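PDB 3BHW: BREX protein BrxA from Magnetospirillum magneticum, which is probably part of a type 1 BREX system, which protects bacteria against double-stranded DNA phage by blocking replication of the phage DNA without degrading it. Local coordinates for residues A[86-91]-A[159-164]; A[90-95]-A[195-200]; A[98-103]-A[123-128]; A[102-107]-A[153-158]; A[115-120]-A[169-174]. All blocks are in the same frame, centred on the assembly; numbering follows the deposited sequence. Where two conformers were deposited one is given.

Interaction 1 of 5, residues A[86-91]-A[159-164]; sequences AIQAVF and VEVGYI
One face of the F91 ring is covered by V161, whose CG1 methyl sits over the middle of the ring, 4.1 Å from its centroid and 12° off the normal, a CH-pi contact. The Y163 ring meets F91 with its edge: F91 CE2 lies close to the tyrosine plane, 3.8 Å from Y163 CE1, and the two side chains cross at about a right angle. V161 has CG1 in the crowded position between its backbone N and carbonyl carbon (chi1 54°). Both methyls lie on the same face of F91, CG1 over the centre and CG2 toward the margin, 3.8 Å from F91 CD2. A branched valine suits this place because it offers two methyls to a flat ring. Nearer the surface, I87 CD1 rests against E160 CB at 4.3 Å, using the aliphatic root of the glutamate. Just after helix 145-161, G162 has positive phi (105°), where a CB would press on the preceding carbonyl O, so glycine fits; the turn brings Y163 back to F91. The contact between helix 83-97 and this helix end is therefore apolar throughout, while the polar ends of Q88, E160 and Y163 are satisfied by S178, L17 and I197.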
# COMPACT_ATOMS: atom_id res chain seq x y z
N ALA A 86 -7.66 -9.01 -4.72
CA ALA A 86 -8.01 -7.98 -3.73
C ALA A 86 -6.76 -7.40 -3.07
O ALA A 86 -6.65 -6.17 -2.91
CB ALA A 86 -9.03 -8.55 -2.68
N ILE A 87 -5.81 -8.25 -2.68
CA ILE A 87 -4.63 -7.71 -1.99
C ILE A 87 -3.81 -6.80 -2.92
O ILE A 87 -3.33 -5.76 -2.50
CB ILE A 87 -3.74 -8.81 -1.40
CG1 ILE A 87 -2.76 -8.22 -0.39
CG2 ILE A 87 -3.07 -9.60 -2.50
CD1 ILE A 87 -3.14 -8.47 1.04
N GLN A 88 -3.74 -7.16 -4.19
CA GLN A 88 -3.00 -6.36 -5.16
C GLN A 88 -3.66 -5.01 -5.42
O GLN A 88 -2.99 -4.03 -5.72
CB GLN A 88 -2.86 -7.17 -6.46
CG GLN A 88 -1.81 -8.29 -6.29
CD GLN A 88 -1.64 -9.16 -7.52
OE1 GLN A 88 -2.30 -8.95 -8.54
NE2 GLN A 88 -0.73 -10.13 -7.44
N ALA A 89 -4.98 -4.99 -5.38
CA ALA A 89 -5.73 -3.75 -5.55
C ALA A 89 -5.46 -2.88 -4.33
O ALA A 89 -5.21 -1.64 -4.43
CB ALA A 89 -7.22 -4.04 -5.65
N VAL A 90 -5.45 -3.51 -3.15
CA VAL A 90 -5.10 -2.72 -1.96
C VAL A 90 -3.64 -2.19 -2.09
O VAL A 90 -3.34 -1.02 -1.73
CB VAL A 90 -5.31 -3.51 -0.66
CG1 VAL A 90 -4.93 -2.59 0.50
CG2 VAL A 90 -6.75 -3.91 -0.57
N PHE A 91 -2.75 -3.03 -2.61
CA PHE A 91 -1.35 -2.63 -2.84
C PHE A 91 -1.25 -1.41 -3.75
O PHE A 91 -0.50 -0.46 -3.44
CB PHE A 91 -0.58 -3.84 -3.39
CG PHE A 91 0.92 -3.63 -3.58
CD1 PHE A 91 1.76 -3.03 -2.61
CD2 PHE A 91 1.51 -4.13 -4.74
CE1 PHE A 91 3.15 -2.96 -2.88
CE2 PHE A 91 2.86 -4.04 -4.97
CZ PHE A 91 3.69 -3.48 -4.05
N VAL A 159 5.92 -8.50 2.12
CA VAL A 159 5.65 -9.91 2.41
C VAL A 159 4.20 -10.25 1.97
O VAL A 159 3.95 -11.29 1.32
CB VAL A 159 5.87 -10.23 3.91
CG1 VAL A 159 5.14 -11.52 4.32
CG2 VAL A 159 7.39 -10.34 4.25
N GLU A 160 3.25 -9.39 2.30
CA GLU A 160 1.84 -9.65 1.97
C GLU A 160 1.61 -9.80 0.47
O GLU A 160 0.87 -10.71 0.02
CB GLU A 160 0.91 -8.53 2.48
CG GLU A 160 0.71 -8.47 3.99
CD GLU A 160 -0.08 -7.22 4.42
OE1 GLU A 160 0.35 -6.10 4.10
OE2 GLU A 160 -1.13 -7.36 5.10
N VAL A 161 2.20 -8.91 -0.31
CA VAL A 161 2.02 -8.98 -1.75
C VAL A 161 2.84 -10.09 -2.36
O VAL A 161 2.52 -10.54 -3.45
CB VAL A 161 2.26 -7.63 -2.49
CG1 VAL A 161 3.63 -7.05 -2.15
CG2 VAL A 161 2.06 -7.87 -4.07
N GLY A 162 3.87 -10.53 -1.65
CA GLY A 162 4.66 -11.68 -2.08
C GLY A 162 6.02 -11.35 -2.65
O GLY A 162 6.75 -12.26 -3.07
N TYR A 163 6.37 -10.07 -2.68
CA TYR A 163 7.73 -9.69 -3.13
C TYR A 163 8.86 -10.28 -2.26
O TYR A 163 9.97 -10.52 -2.76
CB TYR A 163 7.88 -8.15 -3.23
CG TYR A 163 7.46 -7.48 -4.54
CD1 TYR A 163 6.30 -6.67 -4.63
CD2 TYR A 163 8.26 -7.58 -5.70
CE1 TYR A 163 5.91 -6.04 -5.85
CE2 TYR A 163 7.89 -6.94 -6.92
CZ TYR A 163 6.73 -6.17 -6.98
OH TYR A 163 6.38 -5.54 -8.17
N ILE A 164 8.61 -10.49 -0.96
CA ILE A 164 9.61 -11.00 0.00
C ILE A 164 9.11 -12.28 0.65
O ILE A 164 7.95 -12.38 1.06
CB ILE A 164 9.91 -9.99 1.14
CG1 ILE A 164 10.55 -8.73 0.59
CG2 ILE A 164 10.88 -10.58 2.21
CD1 ILE A 164 10.71 -7.65 1.62

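Interaction 2 of 5, residues A[90-95]-A[195-200]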
# COMPACT_ATOMS: atom_id res chain seq x y z
N VAL A 90 -5.45 -3.51 -3.15
CA VAL A 90 -5.10 -2.72 -1.96
C VAL A 90 -3.64 -2.19 -2.09
O VAL A 90 -3.34 -1.02 -1.73
CB VAL A 90 -5.31 -3.51 -0.66
CG1 VAL A 90 -4.93 -2.59 0.50
CG2 VAL A 90 -6.75 -3.91 -0.57
N PHE A 91 -2.75 -3.03 -2.61
CA PHE A 91 -1.35 -2.63 -2.84
C PHE A 91 -1.25 -1.41 -3.75
O PHE A 91 -0.50 -0.46 -3.44
CB PHE A 91 -0.58 -3.84 -3.39
CG PHE A 91 0.92 -3.63 -3.58
CD1 PHE A 91 1.76 -3.03 -2.61
CD2 PHE A 91 1.51 -4.13 -4.74
CE1 PHE A 91 3.15 -2.96 -2.88
CE2 PHE A 91 2.86 -4.04 -4.97
CZ PHE A 91 3.69 -3.48 -4.05
N ALA A 92 -2.08 -1.34 -4.77
CA ALA A 92 -1.99 -0.26 -5.74
C ALA A 92 -2.45 1.00 -5.03
O ALA A 92 -1.87 2.06 -5.26
CB ALA A 92 -2.94 -0.55 -6.90
N ALA A 93 -3.54 0.87 -4.25
CA ALA A 93 -4.04 1.99 -3.48
C ALA A 93 -2.98 2.46 -2.51
O ALA A 93 -2.81 3.69 -2.31
CB ALA A 93 -5.34 1.60 -2.78
N ALA A 94 -2.24 1.53 -1.91
CA ALA A 94 -1.20 1.95 -0.93
C ALA A 94 -0.09 2.70 -1.64
O ALA A 94 0.43 3.72 -1.11
CB ALA A 94 -0.68 0.80 -0.18
N ILE A 95 0.27 2.26 -2.80
CA ILE A 95 1.26 2.98 -3.63
C ILE A 95 0.80 4.38 -4.01
O ILE A 95 1.52 5.39 -3.78
CB ILE A 95 1.67 2.18 -4.85
CG1 ILE A 95 2.43 0.94 -4.37
CG2 ILE A 95 2.57 3.04 -5.79
CD1 ILE A 95 2.49 -0.17 -5.40
N ARG A 195 4.06 2.21 -12.86
CA ARG A 195 5.52 2.15 -12.85
C ARG A 195 6.08 1.47 -11.60
O ARG A 195 7.11 0.77 -11.67
CB ARG A 195 6.08 3.58 -12.96
CG ARG A 195 7.49 3.67 -13.35
CD ARG A 195 8.08 5.05 -12.85
NE ARG A 195 9.48 5.20 -13.24
CZ ARG A 195 9.86 5.38 -14.50
NH1 ARG A 195 8.93 5.44 -15.45
NH2 ARG A 195 11.15 5.53 -14.80
N CYS A 196 5.43 1.70 -10.46
CA CYS A 196 5.91 1.22 -9.15
C CYS A 196 5.44 -0.18 -8.79
O CYS A 196 6.14 -0.89 -8.09
CB CYS A 196 5.43 2.17 -8.04
SG CYS A 196 6.07 3.89 -8.16
N ILE A 197 4.26 -0.56 -9.28
CA ILE A 197 3.60 -1.79 -8.79
C ILE A 197 4.23 -3.05 -9.37
O ILE A 197 4.17 -4.13 -8.75
CB ILE A 197 2.07 -1.80 -9.09
CG1 ILE A 197 1.38 -2.86 -8.28
CG2 ILE A 197 1.79 -2.01 -10.59
CD1 ILE A 197 -0.07 -2.71 -8.18
N GLN A 198 4.79 -2.92 -10.56
CA GLN A 198 5.37 -4.06 -11.26
C GLN A 198 6.80 -3.67 -11.51
O GLN A 198 7.08 -2.82 -12.38
CB GLN A 198 4.62 -4.39 -12.56
CG GLN A 198 5.01 -5.76 -13.20
CD GLN A 198 4.21 -6.94 -12.66
OE1 GLN A 198 3.01 -7.07 -12.94
NE2 GLN A 198 4.87 -7.82 -11.89
N VAL A 199 7.71 -4.23 -10.72
CA VAL A 199 9.12 -3.88 -10.82
C VAL A 199 9.98 -5.12 -11.03
O VAL A 199 11.19 -5.07 -10.88
CB VAL A 199 9.63 -3.11 -9.55
CG1 VAL A 199 9.00 -1.71 -9.44
CG2 VAL A 199 9.42 -3.96 -8.27
N SER A 200 9.35 -6.23 -11.40
CA SER A 200 10.08 -7.48 -11.64
C SER A 200 9.83 -8.00 -13.05
O SER A 200 9.57 -7.23 -13.99
CB SER A 200 9.65 -8.52 -10.64
OG SER A 200 8.35 -8.97 -10.97
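I197 carries CG1 anti to its backbone N (chi1 -165°) and continues extended to CD1 (chi2 163°), which sends the chain across to helix 83-97, whereas I95 has CG1 anti to its carbonyl carbon (chi1 -66°) and so holds CG2 and CD1 out toward helix 191-197. The extended I197 slides between F91 and A92. Its CG1 lies 3.8 Å from F91 CD2, approaching the ring obliquely, and its CD1 ends 3.8 Å from A92 CB, where the small alanine leaves the helix surface low enough for a methyl to settle. I95 crosses I197 at about a right angle, with I95 CD1 3.9 Å from I197 CA. The same methyl stands 3.7 Å above the plane of the F91 ring, over its centre and on the face opposite V161 CG1, so the ring is held between the two. At the far end I95 CG2 packs on C196 CB at 3.7 Å. Each touching residue is buried and the contact is wholly hydrophobic; the isoleucines suit it because their branches reach two neighbours each. The arrangement is the packing of the last helix, 191-197, onto helix 83-97 in an all-helical fold.

Interaction 3 of 5, residues A[98-103]-A[123-128]; sequences STLLGD and KMWDQY
Y128 lays its ring along the first turn of helix 99-112, overlapping the L100 side chain and reaching that residue's carbonyl. This is helix-to-helix packing within the all-helical BrxA fold: the short segments 99-103 and 123-128 cross at 123° with their axes 12.2 Å apart, a spacing that large side chains must bridge. Y128 and W125, one turn apart on helix 122-135, both hold CG anti to the backbone N and so extend toward the same neighbour. L100 receives them with its two branches: CD1 touches the tyrosine at CE2 (3.8 Å), and CD2 meets the edge of the indole at W125 CH2 (3.9 Å). A leucine suits this fork, since one methyl serves each aromatic. Of the D103 side chain, CB touches Y128 OH, while its carboxylate is held by a salt bridge to R7 and hydrogen bonds to Y8 and Y192. S98 is the N-cap: its OG accepts from L101 N at 3.0 Å, which satisfies one N-H of the first turn. Tyrosine suits its site because a long flat ring can end in a donor inside a buried contact. Y128 OH donates to L100 O at 2.6 Å, lying in the carbonyl plane on a lone pair, with a C=O...O angle of 126°.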
# COMPACT_ATOMS: atom_id res chain seq x y z
N SER A 98 1.01 6.69 -1.08
CA SER A 98 2.35 6.88 -0.48
C SER A 98 3.55 6.96 -1.45
O SER A 98 4.05 5.96 -1.90
CB SER A 98 2.62 5.84 0.59
OG SER A 98 3.97 5.90 1.06
N THR A 99 4.03 8.17 -1.73
CA THR A 99 5.26 8.34 -2.51
C THR A 99 6.44 7.65 -1.83
O THR A 99 7.36 7.23 -2.50
CB THR A 99 5.50 9.86 -2.80
OG1 THR A 99 4.32 10.38 -3.45
CG2 THR A 99 6.70 10.07 -3.70
N LEU A 100 6.45 7.59 -0.49
CA LEU A 100 7.54 6.94 0.20
C LEU A 100 7.62 5.44 -0.18
O LEU A 100 8.73 4.91 -0.45
CB LEU A 100 7.42 7.12 1.72
CG LEU A 100 8.52 6.48 2.55
CD1 LEU A 100 9.75 7.33 2.51
CD2 LEU A 100 7.96 6.30 3.98
N LEU A 101 6.47 4.77 -0.20
CA LEU A 101 6.38 3.37 -0.66
C LEU A 101 6.68 3.26 -2.16
O LEU A 101 7.53 2.49 -2.60
CB LEU A 101 5.02 2.77 -0.36
CG LEU A 101 4.83 1.33 -0.88
CD1 LEU A 101 5.76 0.30 -0.19
CD2 LEU A 101 3.37 0.95 -0.65
N GLY A 102 5.97 4.05 -2.97
CA GLY A 102 6.16 3.96 -4.42
C GLY A 102 7.61 4.15 -4.87
O GLY A 102 8.12 3.36 -5.68
N ASP A 103 8.28 5.18 -4.32
CA ASP A 103 9.67 5.49 -4.65
C ASP A 103 10.61 4.37 -4.15
O ASP A 103 11.62 4.09 -4.79
CB ASP A 103 10.14 6.87 -4.12
CG ASP A 103 9.70 8.02 -5.01
OD1 ASP A 103 8.92 7.78 -5.96
OD2 ASP A 103 10.15 9.17 -4.75
N LYS A 123 19.42 -2.67 5.47
CA LYS A 123 20.33 -1.54 5.18
C LYS A 123 19.89 -0.74 3.94
O LYS A 123 20.16 0.45 3.84
CB LYS A 123 21.78 -1.98 4.99
CG LYS A 123 21.96 -3.14 4.00
CD LYS A 123 23.05 -2.90 2.96
CE LYS A 123 24.35 -3.60 3.35
NZ LYS A 123 25.28 -2.71 4.09
N MET A 124 19.21 -1.42 3.00
CA MET A 124 18.73 -0.79 1.75
C MET A 124 17.58 0.16 2.03
O MET A 124 17.46 1.19 1.38
CB MET A 124 18.31 -1.87 0.74
CG MET A 124 19.43 -2.84 0.49
SD MET A 124 19.46 -3.26 -1.23
CE MET A 124 20.32 -1.83 -1.93
N TRP A 125 16.74 -0.20 2.99
CA TRP A 125 15.69 0.70 3.44
C TRP A 125 16.30 1.90 4.17
O TRP A 125 15.94 3.01 3.89
CB TRP A 125 14.67 0.00 4.32
CG TRP A 125 13.72 0.94 4.94
CD1 TRP A 125 13.79 1.41 6.21
CD2 TRP A 125 12.59 1.59 4.33
NE1 TRP A 125 12.77 2.30 6.45
CE2 TRP A 125 12.01 2.41 5.32
CE3 TRP A 125 11.99 1.54 3.07
CZ2 TRP A 125 10.89 3.19 5.08
CZ3 TRP A 125 10.84 2.32 2.85
CH2 TRP A 125 10.31 3.13 3.85
N ASP A 126 17.23 1.61 5.07
CA ASP A 126 17.95 2.62 5.82
C ASP A 126 18.58 3.67 4.92
O ASP A 126 18.41 4.86 5.14
CB ASP A 126 19.06 1.92 6.61
CG ASP A 126 18.64 1.52 8.00
OD1 ASP A 126 17.42 1.35 8.25
OD2 ASP A 126 19.54 1.37 8.85
N GLN A 127 19.30 3.21 3.90
CA GLN A 127 20.04 4.08 3.01
C GLN A 127 19.08 4.86 2.08
O GLN A 127 19.33 6.01 1.72
CB GLN A 127 21.09 3.26 2.25
CG GLN A 127 22.10 2.60 3.19
CD GLN A 127 22.89 1.45 2.56
OE1 GLN A 127 23.43 0.57 3.28
NE2 GLN A 127 23.02 1.47 1.23
N TYR A 128 17.96 4.25 1.77
CA TYR A 128 16.88 4.92 1.00
C TYR A 128 16.33 6.09 1.79
O TYR A 128 16.14 7.17 1.25
CB TYR A 128 15.78 3.88 0.62
CG TYR A 128 14.47 4.49 0.13
CD1 TYR A 128 14.36 5.03 -1.15
CD2 TYR A 128 13.36 4.51 0.97
CE1 TYR A 128 13.15 5.57 -1.61
CE2 TYR A 128 12.16 5.08 0.55
CZ TYR A 128 12.05 5.60 -0.72
OH TYR A 128 10.88 6.18 -1.17

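Interaction 4 of 5, residues A[102-107]-A[153-158]; sequences GDFLDL and CVYRIL
The F104 ring is the main bump of this contact, pushed from helix 99-112 into the hollow that V154, Y155 and L158 form on helix 145-161. With CG anti to its backbone N (chi1 -166°), the ring leans across to the other helix. V154 CG1 supports it obliquely, 3.9 Å from F104 CD2, while L158 CD1 comes to the rim of the ring near its plane, 4.2 Å from F104 CE2. Y155 OH also lies at the ring edge, by F104 CZ, but its polar partner is L120 O. A second, smaller bump is L105, which meets L158 tip to tip, CD2 to CD2 at 4.0 Å. L158 thus serves both projections, one methyl for each, as the forked end of a leucine allows. The axes of the two short segments stand 12.2 Å apart at -64°, a separation that the bulky side chains span. Around them, W125 and Y128 of helix 122-135 pack on F104, and F91 and I95 of helix 83-97 lie against L105.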
# COMPACT_ATOMS: atom_id res chain seq x y z
N GLY A 102 5.97 4.05 -2.97
CA GLY A 102 6.16 3.96 -4.42
C GLY A 102 7.61 4.15 -4.87
O GLY A 102 8.12 3.36 -5.68
N ASP A 103 8.28 5.18 -4.32
CA ASP A 103 9.67 5.49 -4.65
C ASP A 103 10.61 4.37 -4.15
O ASP A 103 11.62 4.09 -4.79
CB ASP A 103 10.14 6.87 -4.12
CG ASP A 103 9.70 8.02 -5.01
OD1 ASP A 103 8.92 7.78 -5.96
OD2 ASP A 103 10.15 9.17 -4.75
N PHE A 104 10.27 3.72 -3.03
CA PHE A 104 11.05 2.56 -2.60
C PHE A 104 11.07 1.48 -3.72
O PHE A 104 12.14 0.95 -4.08
CB PHE A 104 10.53 1.98 -1.27
CG PHE A 104 11.48 1.01 -0.62
CD1 PHE A 104 12.84 1.27 -0.56
CD2 PHE A 104 11.01 -0.22 -0.13
CE1 PHE A 104 13.73 0.36 0.06
CE2 PHE A 104 11.89 -1.16 0.47
CZ PHE A 104 13.26 -0.85 0.57
N LEU A 105 9.91 1.23 -4.29
CA LEU A 105 9.69 0.23 -5.30
C LEU A 105 10.42 0.68 -6.54
O LEU A 105 11.27 -0.06 -7.02
CB LEU A 105 8.20 0.10 -5.55
CG LEU A 105 7.52 -0.56 -4.37
CD1 LEU A 105 5.99 -0.26 -4.36
CD2 LEU A 105 7.81 -2.05 -4.39
N ASP A 106 10.16 1.92 -6.98
CA ASP A 106 10.68 2.47 -8.21
C ASP A 106 12.19 2.60 -8.26
O ASP A 106 12.78 2.31 -9.26
CB ASP A 106 10.08 3.89 -8.36
CG ASP A 106 10.26 4.48 -9.79
OD1 ASP A 106 10.33 3.73 -10.77
OD2 ASP A 106 10.25 5.69 -9.94
N LEU A 107 12.78 3.15 -7.20
CA LEU A 107 14.19 3.52 -7.22
C LEU A 107 15.12 2.52 -6.55
O LEU A 107 16.31 2.66 -6.72
CB LEU A 107 14.38 4.84 -6.52
CG LEU A 107 13.40 5.90 -7.03
CD1 LEU A 107 13.60 7.12 -6.23
CD2 LEU A 107 13.54 6.24 -8.48
N CYS A 153 6.55 -2.00 8.74
CA CYS A 153 5.32 -1.94 7.96
C CYS A 153 5.61 -2.06 6.48
O CYS A 153 4.94 -2.76 5.79
CB CYS A 153 4.54 -0.67 8.25
SG CYS A 153 3.02 -0.59 7.32
N VAL A 154 6.59 -1.34 5.97
CA VAL A 154 6.96 -1.48 4.57
C VAL A 154 7.33 -2.92 4.22
O VAL A 154 6.89 -3.48 3.19
CB VAL A 154 8.04 -0.48 4.19
CG1 VAL A 154 8.60 -0.80 2.83
CG2 VAL A 154 7.42 0.90 4.16
N TYR A 155 8.15 -3.57 5.05
CA TYR A 155 8.52 -4.95 4.72
C TYR A 155 7.35 -5.90 4.86
O TYR A 155 7.25 -6.89 4.10
CB TYR A 155 9.70 -5.40 5.57
CG TYR A 155 11.04 -4.91 5.02
CD1 TYR A 155 11.54 -3.62 5.27
CD2 TYR A 155 11.81 -5.77 4.23
CE1 TYR A 155 12.80 -3.22 4.74
CE2 TYR A 155 13.03 -5.38 3.70
CZ TYR A 155 13.52 -4.11 3.95
OH TYR A 155 14.74 -3.79 3.38
N ARG A 156 6.44 -5.64 5.80
CA ARG A 156 5.25 -6.48 5.95
C ARG A 156 4.37 -6.38 4.66
O ARG A 156 3.86 -7.41 4.14
CB ARG A 156 4.42 -6.03 7.17
CG ARG A 156 3.33 -6.94 7.55
CD ARG A 156 2.96 -6.79 9.03
NE ARG A 156 2.33 -5.51 9.32
CZ ARG A 156 2.91 -4.48 9.93
NH1 ARG A 156 2.23 -3.37 10.11
NH2 ARG A 156 4.18 -4.54 10.35
N ILE A 157 4.21 -5.17 4.12
CA ILE A 157 3.48 -4.98 2.87
C ILE A 157 4.10 -5.83 1.77
O ILE A 157 3.38 -6.47 1.00
CB ILE A 157 3.52 -3.49 2.45
CG1 ILE A 157 2.50 -2.73 3.28
CG2 ILE A 157 3.02 -3.34 1.04
CD1 ILE A 157 2.65 -1.23 3.21
N LEU A 158 5.41 -5.84 1.71
CA LEU A 158 6.12 -6.56 0.67
C LEU A 158 5.98 -8.05 0.87
O LEU A 158 5.92 -8.79 -0.11
CB LEU A 158 7.57 -6.11 0.62
CG LEU A 158 7.81 -4.64 0.18
CD1 LEU A 158 9.28 -4.46 0.09
CD2 LEU A 158 7.14 -4.24 -1.15

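Interaction 5 of 5, residues A[115-120]-A[169-174]; sequences MFRPDL and TYRLKS
Two loop segments run about 97° apart and are joined by a single beta bridge between D119 and R171, where the CA atoms come within 4.2 Å. P118 O takes two good bonds, from L172 N at 2.9 Å, nearly straight (179°), and from R171 NE at 3.1 Å, both from above the carbonyl plane, with a weak third from R171 NH1. On the other side of the bridge L120 N donates to Y170 O at 2.8 Å. R171, bent at chi2 and chi3, curls its guanidinium back to P118 O; aliphatic carbons of R117 lie over one face, and the two like charges are near neighbours, possibly a mild repulsion. Proline, lacking an N-H, gives its carbonyl and its ring, P118 CB lying 4.0 Å from L172 CB. A water bridges D119 OD2 and T169 O, and T169 OG1 closes an ST turn onto R171 N. The loops after helices 99-112 and 145-161 are thereby stapled together, with apolar L120 and L172 against helix 99-112 and Y170 against Y155 of helix 145-161.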
# COMPACT_ATOMS: atom_id res chain seq x y z
N MET A 115 20.12 -8.05 -9.81
CA MET A 115 21.05 -9.04 -9.24
C MET A 115 20.67 -10.46 -9.63
O MET A 115 19.53 -10.72 -10.09
CB MET A 115 20.98 -9.01 -7.71
CG MET A 115 21.66 -7.91 -6.95
SD MET A 115 20.86 -8.03 -5.33
CE MET A 115 21.81 -9.26 -4.50
N PHE A 116 21.60 -11.38 -9.44
CA PHE A 116 21.31 -12.80 -9.36
C PHE A 116 20.86 -13.07 -7.93
O PHE A 116 21.57 -12.68 -7.01
CB PHE A 116 22.58 -13.59 -9.68
CG PHE A 116 22.48 -15.07 -9.38
CD1 PHE A 116 21.62 -15.90 -10.09
CD2 PHE A 116 23.30 -15.65 -8.40
CE1 PHE A 116 21.55 -17.26 -9.82
CE2 PHE A 116 23.24 -17.01 -8.14
CZ PHE A 116 22.36 -17.82 -8.84
N ARG A 117 19.74 -13.75 -7.75
CA ARG A 117 19.15 -13.92 -6.41
C ARG A 117 19.01 -12.55 -5.77
O ARG A 117 19.75 -12.23 -4.85
CB ARG A 117 20.03 -14.81 -5.53
CG ARG A 117 20.45 -16.10 -6.18
CD ARG A 117 19.80 -17.29 -5.58
NE ARG A 117 20.61 -18.42 -5.96
CZ ARG A 117 20.27 -19.70 -5.88
NH1 ARG A 117 21.12 -20.61 -6.30
NH2 ARG A 117 19.08 -20.05 -5.40
N PRO A 118 18.09 -11.73 -6.29
CA PRO A 118 17.85 -10.43 -5.71
C PRO A 118 17.46 -10.55 -4.24
O PRO A 118 16.75 -11.50 -3.83
CB PRO A 118 16.69 -9.89 -6.54
CG PRO A 118 16.67 -10.66 -7.80
CD PRO A 118 17.24 -12.00 -7.47
N ASP A 119 17.95 -9.61 -3.44
CA ASP A 119 17.51 -9.46 -2.06
C ASP A 119 17.22 -8.01 -1.72
O ASP A 119 17.51 -7.07 -2.51
CB ASP A 119 18.53 -10.09 -1.10
CG ASP A 119 19.90 -9.47 -1.18
OD1 ASP A 119 20.07 -8.32 -1.61
OD2 ASP A 119 20.86 -10.14 -0.73
N LEU A 120 16.65 -7.81 -0.53
CA LEU A 120 16.33 -6.47 -0.08
C LEU A 120 16.62 -6.36 1.42
O LEU A 120 15.71 -6.25 2.21
CB LEU A 120 14.86 -6.15 -0.40
CG LEU A 120 14.42 -4.68 -0.34
CD1 LEU A 120 15.07 -3.90 -1.48
CD2 LEU A 120 12.90 -4.54 -0.39
N THR A 169 16.00 -14.31 4.75
CA THR A 169 16.86 -14.09 3.58
C THR A 169 16.69 -12.67 3.00
O THR A 169 17.58 -12.13 2.33
CB THR A 169 16.55 -15.10 2.45
OG1 THR A 169 15.17 -14.98 2.07
CG2 THR A 169 16.83 -16.55 2.87
N TYR A 170 15.55 -12.05 3.30
CA TYR A 170 15.01 -10.91 2.52
C TYR A 170 15.15 -11.10 1.00
O TYR A 170 15.30 -10.12 0.26
CB TYR A 170 15.56 -9.56 2.96
CG TYR A 170 15.16 -9.18 4.35
CD1 TYR A 170 13.82 -9.10 4.72
CD2 TYR A 170 16.13 -8.91 5.32
CE1 TYR A 170 13.45 -8.75 5.99
CE2 TYR A 170 15.76 -8.57 6.60
CZ TYR A 170 14.42 -8.49 6.93
OH TYR A 170 14.05 -8.14 8.21
N ARG A 171 15.10 -12.36 0.56
CA ARG A 171 15.12 -12.67 -0.86
C ARG A 171 13.87 -12.16 -1.56
O ARG A 171 12.75 -12.28 -1.07
CB ARG A 171 15.36 -14.16 -1.13
CG ARG A 171 16.86 -14.51 -1.17
CD ARG A 171 17.26 -15.31 -2.40
NE ARG A 171 16.91 -14.57 -3.62
CZ ARG A 171 16.09 -15.00 -4.57
NH1 ARG A 171 15.84 -14.22 -5.60
NH2 ARG A 171 15.54 -16.22 -4.51
N LEU A 172 14.08 -11.60 -2.73
CA LEU A 172 12.98 -11.06 -3.49
C LEU A 172 12.53 -12.07 -4.52
O LEU A 172 13.37 -12.83 -5.03
CB LEU A 172 13.44 -9.78 -4.19
CG LEU A 172 13.47 -8.46 -3.42
CD1 LEU A 172 14.22 -7.46 -4.27
CD2 LEU A 172 12.05 -7.96 -3.11
N LYS A 173 11.24 -12.09 -4.82
CA LYS A 173 10.69 -12.92 -5.88
C LYS A 173 9.81 -12.06 -6.75
O LYS A 173 9.20 -11.10 -6.28
CB LYS A 173 9.86 -14.10 -5.34
CG LYS A 173 9.42 -15.12 -6.43
CD LYS A 173 8.21 -16.01 -5.97
CE LYS A 173 8.02 -17.33 -6.79
NZ LYS A 173 7.11 -17.29 -8.04
N SER A 174 9.73 -12.42 -8.02
CA SER A 174 8.88 -11.70 -8.92
C SER A 174 7.44 -12.08 -8.59
O SER A 174 7.17 -13.20 -8.13
CB SER A 174 9.21 -12.02 -10.38
OG SER A 174 9.04 -13.39 -10.65
O HOH W 1 19.81 -10.66 2.08

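How the interactions relate
From the N terminus, helix 83-97 opens two contacts: interaction 1 closes a long loop onto the end of helix 145-161, and interaction 2 closes a longer one onto the C-terminal helix 191-197; they share V90 and F91, and Y163 OH joins them by bonding I197 O. Helix 99-112 then starts interactions 3 and 4, which lie within both of those loops, share G102 and D103, and bind helices 122-135 and 145-161. Interaction 5 ties two interhelical loops; it crosses interactions 1, 3 and 4 and falls within the span of interaction 2. Y155 OH to L120 O links it to interaction 4, while R195 to D106 bridges interactions 2 and 4.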